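Local coordinates for TSC1 N-terminal domain (Chaetomium thermophilum, PDB 7A0M), which probably binds phosphoinositides of the lysosomal membrane as the N-terminal domain of a TSC complex subunit, a complex with a role in mTORC1 regulation, at residues L53-L57 against L82-L86; W96-L100 against F117-T121; L104-T108 against D167-L173. The contacts are given in a common frame with arbitrary orientation. Residues are numbered along the deposited sequence.

Contact 1. Residues L53-L57 against L82-L86; sequences LNDEL and LRPGL
In an all-helical array of stacked helical hairpins, a helix can pack on the loop that follows a neighbouring helix, and this leucine cluster is an instance. L53-L57 is regular helix within helix 45-65 (L57 N to L53 O, 2.9 Å). L82-L86 follows helix 69-81 and curls through local turns, with G85 N weakly bonded to L82 O at 3.1 Å and L86 N to R83 O at 3.2 Å. The backbones come closest at N54 and L86, CA to CA 6.5 Å. L53 (chi1 t, chi2 p) is the bump on the helix: its CD1 reaches L82 CD1 at 3.8 Å, while its CD2 enters the hollow beside G85, 3.6 Å from G85 O. L82 points toward the helix and L86 sets off sideways before reaching it; both are m,t. L82 CD1 also touches L57 CD2 at 4.2 Å, so it sits against leucines of two successive turns of helix 45-65. The N54 side chain lies beside L86, and L12, L16 and I35 of the preceding helices pack on L82. L86 fills the groove between L53 and L57, with its CD2 4.1 Å from L53 CD2 and 3.8 Å from L57 CD1.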
loop_
_atom_site.group_PDB
_atom_site.type_symbol
_atom_site.label_atom_id
_atom_site.label_comp_id
_atom_site.label_asym_id
_atom_site.label_seq_id
_atom_site.Cartn_x
_atom_site.Cartn_y
_atom_site.Cartn_z
ATOM N N LEU B 53 -17.978 56.238 -38.073
ATOM C CA LEU B 53 -17.404 55.048 -38.695
ATOM C C LEU B 53 -18.355 53.864 -38.599
ATOM O O LEU B 53 -18.514 53.107 -39.565
ATOM C CB LEU B 53 -16.067 54.704 -38.040
ATOM C CG LEU B 53 -15.406 53.391 -38.463
ATOM C CD1 LEU B 53 -15.129 53.393 -39.955
ATOM C CD2 LEU B 53 -14.122 53.161 -37.682
ATOM N N ASN B 54 -18.988 53.685 -37.435
ATOM C CA ASN B 54 -19.947 52.599 -37.256
ATOM C C ASN B 54 -21.133 52.741 -38.206
ATOM O O ASN B 54 -21.546 51.768 -38.849
ATOM C CB ASN B 54 -20.424 52.554 -35.797
ATOM C CG ASN B 54 -19.435 51.844 -34.861
ATOM O OD1 ASN B 54 -18.761 52.476 -34.045
ATOM N ND2 ASN B 54 -19.345 50.524 -34.987
ATOM N N ASP B 55 -21.704 53.948 -38.296
ATOM C CA ASP B 55 -22.847 54.162 -39.179
ATOM C C ASP B 55 -22.499 53.831 -40.625
ATOM O O ASP B 55 -23.317 53.258 -41.354
ATOM C CB ASP B 55 -23.347 55.603 -39.065
ATOM C CG ASP B 55 -23.880 55.928 -37.685
ATOM O OD1 ASP B 55 -23.797 55.054 -36.799
ATOM O OD2 ASP B 55 -24.381 57.055 -37.486
ATOM N N GLU B 56 -21.289 54.187 -41.056
ATOM C CA GLU B 56 -20.870 53.872 -42.416
ATOM C C GLU B 56 -20.638 52.375 -42.595
ATOM O O GLU B 56 -21.043 51.798 -43.610
ATOM C CB GLU B 56 -19.611 54.658 -42.774
ATOM C CG GLU B 56 -19.162 54.444 -44.203
ATOM C CD GLU B 56 -20.159 55.003 -45.202
ATOM O OE1 GLU B 56 -20.952 55.893 -44.820
ATOM O OE2 GLU B 56 -20.163 54.543 -46.362
ATOM N N LEU B 57 -19.973 51.735 -41.630
ATOM C CA LEU B 57 -19.759 50.291 -41.712
ATOM C C LEU B 57 -21.075 49.521 -41.748
ATOM O O LEU B 57 -21.199 48.528 -42.472
ATOM C CB LEU B 57 -18.894 49.820 -40.543
ATOM C CG LEU B 57 -17.413 50.192 -40.582
ATOM C CD1 LEU B 57 -16.719 49.746 -39.306
ATOM C CD2 LEU B 57 -16.742 49.574 -41.799
ATOM N N LEU B 82 -10.053 48.244 -38.552
ATOM C CA LEU B 82 -10.736 49.435 -38.063
ATOM C C LEU B 82 -11.253 49.280 -36.641
ATOM O O LEU B 82 -11.878 50.209 -36.120
ATOM C CB LEU B 82 -11.900 49.799 -38.992
ATOM C CG LEU B 82 -11.540 50.512 -40.296
ATOM C CD1 LEU B 82 -12.761 50.640 -41.191
ATOM C CD2 LEU B 82 -10.941 51.879 -40.004
ATOM N N ARG B 83 -11.014 48.131 -36.012
ATOM C CA ARG B 83 -11.465 47.907 -34.641
ATOM C C ARG B 83 -10.988 48.955 -33.639
ATOM O O ARG B 83 -11.809 49.384 -32.810
ATOM C CB ARG B 83 -11.029 46.507 -34.189
ATOM C CG ARG B 83 -11.466 46.143 -32.785
ATOM C CD ARG B 83 -10.967 44.760 -32.422
ATOM N NE ARG B 83 -9.508 44.707 -32.472
ATOM C CZ ARG B 83 -8.705 45.130 -31.502
ATOM N NH1 ARG B 83 -9.211 45.650 -30.391
ATOM N NH2 ARG B 83 -7.390 45.042 -31.646
ATOM N N PRO B 84 -9.723 49.398 -33.633
ATOM C CA PRO B 84 -9.331 50.416 -32.643
ATOM C C PRO B 84 -10.099 51.716 -32.781
ATOM O O PRO B 84 -10.295 52.422 -31.783
ATOM C CB PRO B 84 -7.835 50.618 -32.920
ATOM C CG PRO B 84 -7.395 49.354 -33.557
ATOM C CD PRO B 84 -8.556 48.917 -34.397
ATOM N N GLY B 85 -10.545 52.055 -33.986
ATOM C CA GLY B 85 -11.273 53.282 -34.210
ATOM C C GLY B 85 -12.772 53.211 -34.031
ATOM O O GLY B 85 -13.456 54.204 -34.291
ATOM N N LEU B 86 -13.314 52.069 -33.590
ATOM C CA LEU B 86 -14.762 51.959 -33.423
ATOM C C LEU B 86 -15.247 52.735 -32.209
ATOM O O LEU B 86 -16.380 53.234 -32.200
ATOM C CB LEU B 86 -15.170 50.493 -33.290
ATOM C CG LEU B 86 -14.991 49.615 -34.527
ATOM C CD1 LEU B 86 -15.307 48.164 -34.201
ATOM C CD2 LEU B 86 -15.872 50.122 -35.653
#

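Contact 2. Residues W96-L100 against F117-T121; sequences WDKLL and FMDFT
How large aromatic side chains bridge widely spaced helices is well illustrated here. Both W96-L100 and F117-T121 are helical, with axes 11.8 Å apart at closest approach and crossing at -158°, nearly antiparallel; W96 faces T121 (CA to CA 7.9 Å) and L100 faces F117 (8.2 Å). W96 takes chi1 t and chi2 near 100°, carrying its indole across the gap. F117, chi1 t with chi2 near 78°, slides over one face of it in an offset stack: the five-membered ring and the phenyl ring have centroids 4.5 Å apart and planes at 28°. The pair lies between helices 89-105 and 113-125, two consecutive antiparallel helices of an elongated all-helical array resembling an alpha-solenoid. The indole edge meets T121, whose chi1 m places OG1 2.9 Å from W96 NE1 as hydrogen-bond acceptor; the same OG1 donates to F117 O, also at 2.9 Å. F120, chi1 t, brings CD2 to 4.2 Å from W96 CD1 at that edge. Beyond the stack, L100 (chi1 t, chi2 p) sets CD1 3.7 Å from F117 CE2, and L99 CB lies 4.1 Å from F117 CE1. W144 of helix 142-153 also meets the W96 ring.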
loop_
_atom_site.group_PDB
_atom_site.type_symbol
_atom_site.label_atom_id
_atom_site.label_comp_id
_atom_site.label_asym_id
_atom_site.label_seq_id
_atom_site.Cartn_x
_atom_site.Cartn_y
_atom_site.Cartn_z
ATOM N N TRP B 96 -19.063 41.742 -33.557
ATOM C CA TRP B 96 -18.790 40.329 -33.319
ATOM C C TRP B 96 -20.089 39.544 -33.168
ATOM O O TRP B 96 -20.238 38.456 -33.737
ATOM C CB TRP B 96 -17.889 40.186 -32.091
ATOM C CG TRP B 96 -17.403 38.793 -31.815
ATOM C CD1 TRP B 96 -16.177 38.277 -32.126
ATOM C CD2 TRP B 96 -18.095 37.766 -31.093
ATOM N NE1 TRP B 96 -16.083 36.978 -31.688
ATOM C CE2 TRP B 96 -17.245 36.642 -31.044
ATOM C CE3 TRP B 96 -19.358 37.682 -30.499
ATOM C CZ2 TRP B 96 -17.618 35.450 -30.426
ATOM C CZ3 TRP B 96 -19.726 36.497 -29.886
ATOM C CH2 TRP B 96 -18.859 35.398 -29.854
ATOM N N ASP B 97 -21.039 40.084 -32.400
ATOM C CA ASP B 97 -22.345 39.448 -32.262
ATOM C C ASP B 97 -23.070 39.381 -33.600
ATOM O O ASP B 97 -23.749 38.393 -33.903
ATOM C CB ASP B 97 -23.185 40.226 -31.244
ATOM C CG ASP B 97 -24.407 39.462 -30.771
ATOM O OD1 ASP B 97 -24.652 38.346 -31.268
ATOM O OD2 ASP B 97 -25.137 39.991 -29.905
ATOM N N LYS B 98 -22.928 40.425 -34.417
ATOM C CA LYS B 98 -23.619 40.482 -35.699
ATOM C C LYS B 98 -23.033 39.505 -36.714
ATOM O O LYS B 98 -23.769 38.971 -37.552
ATOM C CB LYS B 98 -23.583 41.919 -36.213
ATOM C CG LYS B 98 -24.365 42.210 -37.467
ATOM C CD LYS B 98 -24.211 43.685 -37.794
ATOM C CE LYS B 98 -25.077 44.102 -38.957
ATOM N NZ LYS B 98 -26.527 43.877 -38.703
ATOM N N LEU B 99 -21.725 39.255 -36.656
ATOM C CA LEU B 99 -21.057 38.399 -37.629
ATOM C C LEU B 99 -20.955 36.939 -37.200
ATOM O O LEU B 99 -20.525 36.110 -38.009
ATOM C CB LEU B 99 -19.645 38.922 -37.916
ATOM C CG LEU B 99 -19.508 40.355 -38.430
ATOM C CD1 LEU B 99 -18.087 40.621 -38.899
ATOM C CD2 LEU B 99 -20.505 40.640 -39.531
ATOM N N LEU B 100 -21.321 36.608 -35.959
ATOM C CA LEU B 100 -21.103 35.257 -35.447
ATOM C C LEU B 100 -21.801 34.211 -36.309
ATOM O O LEU B 100 -21.156 33.321 -36.876
ATOM C CB LEU B 100 -21.577 35.164 -33.995
ATOM C CG LEU B 100 -21.405 33.786 -33.354
ATOM C CD1 LEU B 100 -19.945 33.358 -33.388
ATOM C CD2 LEU B 100 -21.933 33.781 -31.928
ATOM N N PHE B 117 -12.287 35.142 -38.561
ATOM C CA PHE B 117 -13.142 35.477 -37.429
ATOM C C PHE B 117 -12.515 35.042 -36.112
ATOM O O PHE B 117 -12.724 35.693 -35.082
ATOM C CB PHE B 117 -14.518 34.837 -37.599
ATOM C CG PHE B 117 -15.494 35.197 -36.516
ATOM C CD1 PHE B 117 -16.135 36.424 -36.524
ATOM C CD2 PHE B 117 -15.771 34.307 -35.492
ATOM C CE1 PHE B 117 -17.035 36.758 -35.528
ATOM C CE2 PHE B 117 -16.669 34.636 -34.493
ATOM C CZ PHE B 117 -17.301 35.863 -34.512
HETATM N N MSE B 118 -11.750 33.955 -36.125
HETATM C CA MSE B 118 -11.062 33.490 -34.930
HETATM C C MSE B 118 -9.953 34.460 -34.546
HETATM O O MSE B 118 -9.793 34.802 -33.374
HETATM C CB MSE B 118 -10.487 32.089 -35.144
HETATM C CG MSE B 118 -9.905 31.481 -33.883
HETATM SE SE MSE B 118 -11.256 31.310 -32.489
HETATM C CE MSE B 118 -10.107 31.486 -30.926
ATOM N N ASP B 119 -9.184 34.901 -35.544
ATOM C CA ASP B 119 -8.147 35.895 -35.290
ATOM C C ASP B 119 -8.755 37.221 -34.848
ATOM O O ASP B 119 -8.191 37.912 -33.992
ATOM C CB ASP B 119 -7.278 36.081 -36.532
ATOM C CG ASP B 119 -6.427 34.863 -36.831
ATOM O OD1 ASP B 119 -5.944 34.226 -35.872
ATOM O OD2 ASP B 119 -6.238 34.542 -38.024
ATOM N N PHE B 120 -9.902 37.593 -35.423
ATOM C CA PHE B 120 -10.631 38.757 -34.927
ATOM C C PHE B 120 -11.009 38.578 -33.464
ATOM O O PHE B 120 -10.887 39.513 -32.664
ATOM C CB PHE B 120 -11.876 39.002 -35.780
ATOM C CG PHE B 120 -12.683 40.198 -35.350
ATOM C CD1 PHE B 120 -12.071 41.416 -35.104
ATOM C CD2 PHE B 120 -14.058 40.103 -35.206
ATOM C CE1 PHE B 120 -12.813 42.515 -34.714
ATOM C CE2 PHE B 120 -14.805 41.199 -34.816
ATOM C CZ PHE B 120 -14.182 42.406 -34.570
ATOM N N THR B 121 -11.467 37.379 -33.096
ATOM C CA THR B 121 -11.787 37.100 -31.700
ATOM C C THR B 121 -10.544 37.198 -30.822
ATOM O O THR B 121 -10.594 37.762 -29.723
ATOM C CB THR B 121 -12.421 35.714 -31.581
ATOM O OG1 THR B 121 -13.633 35.674 -32.346
ATOM C CG2 THR B 121 -12.729 35.389 -30.131
#

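Contact 3. Residues L104-T108 against D167-L173; sequences LDNAT and DLKEQVL
Where one helix finishes and another starts, a few apolar groups and the methylene chain of a lysine can join the two without any hydrogen bond between them; L104, K169 and A107 carry this contact. It joins the C-terminal end of helix 89-105 to the N-terminal start of helix 168-183, helices not consecutive in the chain, within an all-helical, solenoid-like array. L104 lies in the last turn of its helix, and the chain turns at N106 (phi/psi -124/16°) on its way to A107 and T108. Opposite, D167 forms an Asx turn, its OD1 accepting from K169 N at 2.8 Å, while D167 O takes Q171 N at 2.7 Å. The backbones approach at A107 and K169 (CA to CA 5.7 Å) and at T108 and L168 (5.9 Å). L104, in the m,t rotamer, spreads over the first turns of the partner helix: CD2 is 3.9 Å from V172 CG1, and CD1 is 3.9 Å from L173 CD2. K169 is extended, all four chi angles t, so its methylenes run alongside L104, with K169 CD 3.5 Å from L104 O. A107 presents its small methyl to the helix start, CB 4.3 Å from K169 N, while A107 O touches L168 CD1 at 3.8 Å. Among the surrounding helices, 113-125 packs A114 on both A107 and V172, and 142-153 sets L148, R151 and W152 around L173.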
loop_
_atom_site.group_PDB
_atom_site.type_symbol
_atom_site.label_atom_id
_atom_site.label_comp_id
_atom_site.label_asym_id
_atom_site.label_seq_id
_atom_site.Cartn_x
_atom_site.Cartn_y
_atom_site.Cartn_z
ATOM N N LEU B 104 -20.330 31.350 -38.813
ATOM C CA LEU B 104 -20.498 29.940 -38.470
ATOM C C LEU B 104 -21.174 29.166 -39.596
ATOM O O LEU B 104 -20.860 27.993 -39.827
ATOM C CB LEU B 104 -21.296 29.808 -37.173
ATOM C CG LEU B 104 -20.563 30.224 -35.895
ATOM C CD1 LEU B 104 -21.439 30.005 -34.671
ATOM C CD2 LEU B 104 -19.249 29.471 -35.759
ATOM N N ASP B 105 -22.105 29.805 -40.306
ATOM C CA ASP B 105 -22.829 29.119 -41.369
ATOM C C ASP B 105 -21.968 28.872 -42.602
ATOM O O ASP B 105 -22.326 28.031 -43.433
ATOM C CB ASP B 105 -24.070 29.923 -41.762
ATOM C CG ASP B 105 -25.079 30.026 -40.635
ATOM O OD1 ASP B 105 -25.020 29.198 -39.704
ATOM O OD2 ASP B 105 -25.930 30.939 -40.682
ATOM N N ASN B 106 -20.845 29.583 -42.743
ATOM C CA ASN B 106 -19.991 29.469 -43.922
ATOM C C ASN B 106 -18.551 29.111 -43.567
ATOM O O ASN B 106 -17.654 29.284 -44.398
ATOM C CB ASN B 106 -20.028 30.767 -44.730
ATOM C CG ASN B 106 -21.424 31.116 -45.207
ATOM O OD1 ASN B 106 -21.872 30.642 -46.249
ATOM N ND2 ASN B 106 -22.118 31.951 -44.443
ATOM N N ALA B 107 -18.309 28.624 -42.347
ATOM C CA ALA B 107 -16.940 28.350 -41.916
ATOM C C ALA B 107 -16.287 27.262 -42.762
ATOM O O ALA B 107 -15.102 27.360 -43.100
ATOM C CB ALA B 107 -16.926 27.958 -40.439
ATOM N N THR B 108 -17.039 26.219 -43.111
ATOM C CA THR B 108 -16.468 25.102 -43.854
ATOM C C THR B 108 -16.338 25.379 -45.346
ATOM O O THR B 108 -15.544 24.711 -46.018
ATOM C CB THR B 108 -17.312 23.842 -43.651
ATOM O OG1 THR B 108 -18.570 23.993 -44.320
ATOM C CG2 THR B 108 -17.558 23.597 -42.169
ATOM N N ASP B 167 -14.261 19.396 -37.347
ATOM C CA ASP B 167 -15.101 20.323 -38.097
ATOM C C ASP B 167 -14.755 21.762 -37.730
ATOM O O ASP B 167 -14.665 22.104 -36.552
ATOM C CB ASP B 167 -16.582 20.038 -37.831
ATOM C CG ASP B 167 -17.502 20.780 -38.783
ATOM O OD1 ASP B 167 -17.484 22.029 -38.792
ATOM O OD2 ASP B 167 -18.243 20.110 -39.533
ATOM N N LEU B 168 -14.569 22.606 -38.751
ATOM C CA LEU B 168 -14.162 23.985 -38.502
ATOM C C LEU B 168 -15.227 24.768 -37.748
ATOM O O LEU B 168 -14.892 25.643 -36.942
ATOM C CB LEU B 168 -13.831 24.685 -39.820
ATOM C CG LEU B 168 -12.399 24.546 -40.339
ATOM C CD1 LEU B 168 -12.252 25.239 -41.682
ATOM C CD2 LEU B 168 -11.417 25.118 -39.330
ATOM N N LYS B 169 -16.507 24.469 -37.980
ATOM C CA LYS B 169 -17.553 25.160 -37.235
ATOM C C LYS B 169 -17.493 24.794 -35.758
ATOM O O LYS B 169 -17.646 25.660 -34.890
ATOM C CB LYS B 169 -18.930 24.843 -37.816
ATOM C CG LYS B 169 -20.072 25.500 -37.054
ATOM C CD LYS B 169 -21.419 25.226 -37.700
ATOM C CE LYS B 169 -22.555 25.485 -36.724
ATOM N NZ LYS B 169 -23.877 25.107 -37.293
ATOM N N GLU B 170 -17.270 23.513 -35.457
ATOM C CA GLU B 170 -17.109 23.105 -34.068
ATOM C C GLU B 170 -15.798 23.627 -33.496
ATOM O O GLU B 170 -15.733 24.004 -32.322
ATOM C CB GLU B 170 -17.176 21.581 -33.960
ATOM C CG GLU B 170 -17.057 21.031 -32.542
ATOM C CD GLU B 170 -15.681 20.450 -32.246
ATOM O OE1 GLU B 170 -14.677 21.186 -32.342
ATOM O OE2 GLU B 170 -15.600 19.243 -31.936
ATOM N N GLN B 171 -14.742 23.659 -34.316
ATOM C CA GLN B 171 -13.456 24.167 -33.845
ATOM C C GLN B 171 -13.539 25.648 -33.499
ATOM O O GLN B 171 -12.973 26.088 -32.493
ATOM C CB GLN B 171 -12.374 23.918 -34.894
ATOM C CG GLN B 171 -11.930 22.468 -35.000
ATOM C CD GLN B 171 -11.004 22.224 -36.176
ATOM O OE1 GLN B 171 -10.539 23.165 -36.819
ATOM N NE2 GLN B 171 -10.729 20.957 -36.461
ATOM N N VAL B 172 -14.242 26.432 -34.320
ATOM C CA VAL B 172 -14.382 27.860 -34.040
ATOM C C VAL B 172 -15.112 28.068 -32.720
ATOM O O VAL B 172 -14.662 28.828 -31.855
ATOM C CB VAL B 172 -15.096 28.574 -35.202
ATOM C CG1 VAL B 172 -15.510 29.976 -34.782
ATOM C CG2 VAL B 172 -14.185 28.646 -36.413
ATOM N N LEU B 173 -16.251 27.393 -32.546
ATOM C CA LEU B 173 -16.980 27.491 -31.286
ATOM C C LEU B 173 -16.138 26.985 -30.121
ATOM O O LEU B 173 -16.141 27.580 -29.037
ATOM C CB LEU B 173 -18.294 26.716 -31.379
ATOM C CG LEU B 173 -19.438 27.409 -32.122
ATOM C CD1 LEU B 173 -20.640 26.487 -32.246
ATOM C CD2 LEU B 173 -19.823 28.704 -31.424
#

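In the fold
Taken together, the three contacts trace how neighbouring helices of an elongated, all-helical domain pack on one another. Contact 1 closes before contact 2 opens, yet they touch: R83 CD packs 3.7 Å from F120 CE1, with the contact centres 15 Å apart. Contacts 2 and 3 share helix 89-105, and their segments alternate along the chain; the centres are 12 Å apart, and the selenium of the selenomethionine M118, SE, comes within 4.3 Å of V172 O. Contacts 1 and 3 do not meet, with centres 26 Å apart and nearest atoms about 16 Å. Contact 2 thus lies between the other two and touches both.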